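Local coordinates for TqaL (Neurospora crassa, PDB 7EEH), which belongs to the 2OG-Fe dioxygenase family of the cupin clan and binds an iron(III) ion beside its main antiparallel beta-sheet, at residues B[82-85]-B[86-89]; B[184-188]-B[189-193]. The protein carries 1 engineered substitution. All coordinates share one frame; numbering follows the deposited sequence.

Interaction 1. Residues B[82-85]-B[86-89]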
loop_
_atom_site.group_PDB
_atom_site.type_symbol
_atom_site.label_atom_id
_atom_site.label_comp_id
_atom_site.label_asym_id
_atom_site.label_seq_id
_atom_site.Cartn_x
_atom_site.Cartn_y
_atom_site.Cartn_z
ATOM N N CYS B 82 16.351 -22.213 -17.417
ATOM C CA CYS B 82 17.352 -21.182 -17.637
ATOM C C CYS B 82 16.749 -19.828 -17.289
ATOM O O CYS B 82 15.723 -19.436 -17.855
ATOM C CB CYS B 82 17.837 -21.184 -19.090
ATOM S SG CYS B 82 18.910 -19.775 -19.469
ATOM N N PHE B 83 17.360 -19.131 -16.341
ATOM C CA PHE B 83 17.099 -17.708 -16.172
ATOM C C PHE B 83 17.973 -16.972 -17.185
ATOM O O PHE B 83 19.198 -16.945 -17.048
ATOM C CB PHE B 83 17.399 -17.269 -14.742
ATOM C CG PHE B 83 16.375 -17.717 -13.723
ATOM C CD1 PHE B 83 15.105 -17.171 -13.705
ATOM C CD2 PHE B 83 16.703 -18.661 -12.763
ATOM C CE1 PHE B 83 14.179 -17.561 -12.747
ATOM C CE2 PHE B 83 15.785 -19.061 -11.808
ATOM C CZ PHE B 83 14.518 -18.512 -11.803
ATOM N N ASP B 84 17.357 -16.418 -18.225
ATOM C CA ASP B 84 18.065 -15.765 -19.322
ATOM C C ASP B 84 17.895 -14.259 -19.160
ATOM O O ASP B 84 16.805 -13.721 -19.392
ATOM C CB ASP B 84 17.522 -16.239 -20.671
ATOM C CG ASP B 84 18.381 -15.788 -21.843
ATOM O OD1 ASP B 84 19.029 -14.729 -21.735
ATOM O OD2 ASP B 84 18.410 -16.504 -22.869
ATOM N N PHE B 85 18.961 -13.579 -18.772
ATOM C CA PHE B 85 18.858 -12.154 -18.503
ATOM C C PHE B 85 19.193 -11.293 -19.714
ATOM O O PHE B 85 19.211 -10.066 -19.595
ATOM C CB PHE B 85 19.720 -11.793 -17.299
ATOM C CG PHE B 85 19.057 -12.125 -15.998
ATOM C CD1 PHE B 85 17.974 -11.382 -15.557
ATOM C CD2 PHE B 85 19.466 -13.212 -15.251
ATOM C CE1 PHE B 85 17.337 -11.697 -14.374
ATOM C CE2 PHE B 85 18.826 -13.537 -14.067
ATOM C CZ PHE B 85 17.768 -12.778 -13.628
ATOM N N SER B 86 19.428 -11.905 -20.875
ATOM C CA SER B 86 19.444 -11.177 -22.137
ATOM C C SER B 86 18.050 -11.106 -22.741
ATOM O O SER B 86 17.594 -10.034 -23.137
ATOM C CB SER B 86 20.401 -11.836 -23.131
ATOM O OG SER B 86 21.672 -12.007 -22.551
ATOM N N THR B 87 17.366 -12.242 -22.815
ATOM C CA THR B 87 15.970 -12.257 -23.223
ATOM C C THR B 87 15.029 -11.879 -22.089
ATOM O O THR B 87 13.833 -11.709 -22.338
ATOM C CB THR B 87 15.590 -13.636 -23.767
ATOM O OG1 THR B 87 15.607 -14.591 -22.700
ATOM C CG2 THR B 87 16.578 -14.079 -24.850
ATOM N N ARG B 88 15.542 -11.732 -20.870
ATOM C CA ARG B 88 14.742 -11.404 -19.692
ATOM C C ARG B 88 13.529 -12.326 -19.569
ATOM O O ARG B 88 12.380 -11.888 -19.454
ATOM C CB ARG B 88 14.331 -9.934 -19.710
ATOM C CG ARG B 88 15.403 -9.027 -19.143
ATOM C CD ARG B 88 15.313 -7.628 -19.714
ATOM N NE ARG B 88 14.270 -6.830 -19.069
ATOM C CZ ARG B 88 14.464 -6.066 -17.997
ATOM N NH1 ARG B 88 15.663 -5.993 -17.427
ATOM N NH2 ARG B 88 13.452 -5.369 -17.492
ATOM N N SER B 89 13.805 -13.629 -19.586
ATOM C CA SER B 89 12.768 -14.645 -19.500
ATOM C C SER B 89 13.353 -15.881 -18.827
ATOM O O SER B 89 14.551 -15.956 -18.554
ATOM C CB SER B 89 12.224 -14.987 -20.888
ATOM O OG SER B 89 13.274 -15.413 -21.744
#
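D84 and S89 face each other as the antiparallel, hydrogen-bonded pair that closes a beta hairpin between strands 74-84 and 89-92, and the hairpin carries a G1 beta bulge: R88 and S89 together sit opposite D84. The backbone bonds come first. D84 N gives its hydrogen to S89 O at 2.9 Å, and S89 N returns one to D84 O at 3.0 Å. R88 takes the extra place in the bulge with a positive phi of 50°, the left-handed conformation usual for the first residue of this motif.

The second group of bonds belongs to the D84 carboxylate, which folds back over the loop. With CG swung away from the backbone N (chi1 -170°), OD1 reaches two loop amides. S86 N comes to OD1 at 3.0 Å, nearly in line with the C-O bond, and this bond makes an Asx turn; T87 N is a second donor to the same oxygen, at 3.2 Å from well above the carboxylate plane, 69° out of it. Two backbone N-H groups thus fix one oxygen; the other, OD2, forms a salt bridge with R91 on the returning strand.

Van der Waals contact joins D84 to T87 as well. Their side chains cross at about a right angle, bringing T87 OG1 within 3.1 Å of D84 CG and T87 CG2 within 3.6 Å of D84 OD2. Partners beyond the turn place the hairpin in the fold: F85 leaves the loop at CB, and its ring stacks with H142 and meets W159, while the guanidinium of R88 lies in a cation-pi contact with F308.

One side-chain bond then spans the bulge within the returning arm: T87 OG1 donates to S89 OG at 2.7 Å, and S89 OG is in turn hydrogen-bonded to E304 OE2.

Interaction 2. Residues B[184-188]-B[189-193]. With FE (Fe (III) ion), chain H.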
loop_
_atom_site.group_PDB
_atom_site.type_symbol
_atom_site.label_atom_id
_atom_site.label_comp_id
_atom_site.label_asym_id
_atom_site.label_seq_id
_atom_site.Cartn_x
_atom_site.Cartn_y
_atom_site.Cartn_z
ATOM N N HIS B 184 25.824 -29.370 4.953
ATOM C CA HIS B 184 26.323 -29.321 3.580
ATOM C C HIS B 184 25.991 -27.978 2.930
ATOM O O HIS B 184 25.203 -27.185 3.455
ATOM C CB HIS B 184 25.727 -30.467 2.754
ATOM C CG HIS B 184 24.252 -30.344 2.545
ATOM N ND1 HIS B 184 23.335 -30.693 3.513
ATOM C CD2 HIS B 184 23.533 -29.890 1.492
ATOM C CE1 HIS B 184 22.115 -30.472 3.063
ATOM N NE2 HIS B 184 22.205 -29.990 1.835
ATOM N N THR B 185 26.631 -27.725 1.783
ATOM C CA THR B 185 26.124 -26.828 0.754
ATOM C C THR B 185 25.681 -27.656 -0.449
ATOM O O THR B 185 26.152 -28.776 -0.661
ATOM C CB THR B 185 27.166 -25.798 0.300
ATOM O OG1 THR B 185 28.138 -26.437 -0.535
ATOM C CG2 THR B 185 27.866 -25.172 1.511
ATOM N N ASP B 186 24.779 -27.088 -1.241
ATOM C CA ASP B 186 24.249 -27.748 -2.426
ATOM C C ASP B 186 25.131 -27.572 -3.654
ATOM O O ASP B 186 24.795 -28.104 -4.718
ATOM C CB ASP B 186 22.854 -27.208 -2.754
ATOM C CG ASP B 186 21.864 -27.382 -1.620
ATOM O OD1 ASP B 186 21.994 -28.336 -0.825
ATOM O OD2 ASP B 186 20.933 -26.551 -1.545
ATOM N N GLY B 187 26.224 -26.818 -3.549
ATOM C CA GLY B 187 27.096 -26.608 -4.686
ATOM C C GLY B 187 26.568 -25.651 -5.724
ATOM O O GLY B 187 27.008 -25.705 -6.874
ATOM N N VAL B 188 25.630 -24.769 -5.364
ATOM C CA VAL B 188 25.073 -23.820 -6.325
ATOM C C VAL B 188 25.249 -22.412 -5.759
ATOM O O VAL B 188 26.035 -22.208 -4.825
ATOM C CB VAL B 188 23.595 -24.150 -6.632
ATOM C CG1 VAL B 188 23.469 -25.522 -7.332
ATOM C CG2 VAL B 188 22.771 -24.146 -5.357
ATOM N N ASP B 189 24.551 -21.427 -6.333
ATOM C CA ASP B 189 24.597 -20.054 -5.840
ATOM C C ASP B 189 23.424 -19.712 -4.929
ATOM O O ASP B 189 23.632 -19.133 -3.864
ATOM C CB ASP B 189 24.643 -19.061 -7.012
ATOM C CG ASP B 189 25.951 -19.146 -7.800
ATOM O OD1 ASP B 189 27.026 -19.080 -7.165
ATOM O OD2 ASP B 189 25.893 -19.292 -9.042
ATOM N N HIS B 190 22.194 -20.032 -5.342
ATOM C CA HIS B 190 20.992 -19.740 -4.564
ATOM C C HIS B 190 20.114 -20.979 -4.538
ATOM O O HIS B 190 19.878 -21.590 -5.583
ATOM C CB HIS B 190 20.176 -18.580 -5.164
ATOM C CG HIS B 190 20.953 -17.320 -5.356
ATOM N ND1 HIS B 190 21.178 -16.421 -4.333
ATOM C CD2 HIS B 190 21.541 -16.796 -6.457
ATOM C CE1 HIS B 190 21.883 -15.404 -4.794
ATOM N NE2 HIS B 190 22.121 -15.610 -6.080
ATOM N N THR B 191 19.614 -21.332 -3.359
ATOM C CA THR B 191 18.708 -22.459 -3.196
ATOM C C THR B 191 17.398 -21.958 -2.602
ATOM O O THR B 191 17.405 -21.187 -1.637
ATOM C CB THR B 191 19.289 -23.552 -2.273
ATOM O OG1 THR B 191 20.499 -24.084 -2.825
ATOM C CG2 THR B 191 18.260 -24.710 -2.105
HETATM N N MSE B 192 16.278 -22.388 -3.188
HETATM C CA MSE B 192 14.943 -22.014 -2.719
HETATM C C MSE B 192 14.141 -23.299 -2.502
HETATM O O MSE B 192 14.110 -24.185 -3.378
HETATM C CB MSE B 192 14.226 -21.091 -3.729
HETATM C CG MSE B 192 12.842 -20.620 -3.272
HETATM SE SE MSE B 192 12.258 -18.995 -4.137
HETATM C CE MSE B 192 11.087 -19.676 -5.599
ATOM N N THR B 193 13.516 -23.419 -1.334
ATOM C CA THR B 193 12.694 -24.573 -0.986
ATOM C C THR B 193 11.314 -24.076 -0.590
ATOM O O THR B 193 11.178 -23.306 0.368
ATOM C CB THR B 193 13.316 -25.373 0.152
ATOM O OG1 THR B 193 13.433 -24.535 1.310
ATOM C CG2 THR B 193 14.704 -25.843 -0.252
HETATM FE FE FE H . 20.704 -28.939 0.661
HETATM O O HOH W 1 20.624 -30.890 -0.511
#
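D186 reaches across to T191 from the iron-bearing loop, where the His-X-Asp sequence H184-T185-D186 supplies two of the three protein ligands of the family's facial triad; H253 is the third. Starting at D186 CB, the bond points toward strand 190-199. CG lies opposite the carbonyl carbon (chi1 -58°), which carries the carboxylate between the iron and T191; CG itself stands 3.0 Å from the iron and 3.8 Å from T191 OG1. OD1 binds the iron(III) ion at 2.1 Å. OD2 stays 3.3 Å from the metal and instead accepts a hydrogen bond from T191 OG1 at 2.8 Å, using its anti lone pair, the one turned away from OD1. The two side chains cross at about a right angle, and T191 CG2 also lies against OD2.

H184 comes to the metal with NE2, at 2.2 Å, and D186 OD1 lies at the edge of its ring, in the ring plane. Water 1 is a further ligand, 2.3 Å from the iron. On the loop side, V188 presses CG2 to within 3.4 Å of T191 OG1. D248 holds the loop backbone by accepting from D186 N and V188 N.

Chemically, D186 is a one-oxygen ligand whose second oxygen accepts from T191: the hydroxyl probably limits rotation of the carboxylate about its CB-CG bond and helps keep OD1 aimed at the iron.

Both interactions reach the same antiparallel sheet but serve different places on it. Interaction 1 closes the hairpin between strands 74-84 and 89-92, toward one side of the sheet, whereas interaction 2 leads from the metal loop into strand 190-199; strands 158-170 and 267-277 lie between strands 74-84 and 190-199 in the sheet order. Their centres are 20 Å apart and their nearest atoms about 7 Å, without touching. Of the two, only interaction 2 reaches the iron; H253 completes the protein ligands. The hairpin stays remote: F83 CE2, its nearest atom, is 16.6 Å from the iron FE. Interaction 1 thus shapes a sheet turn, while interaction 2 probably helps position a metal ligand.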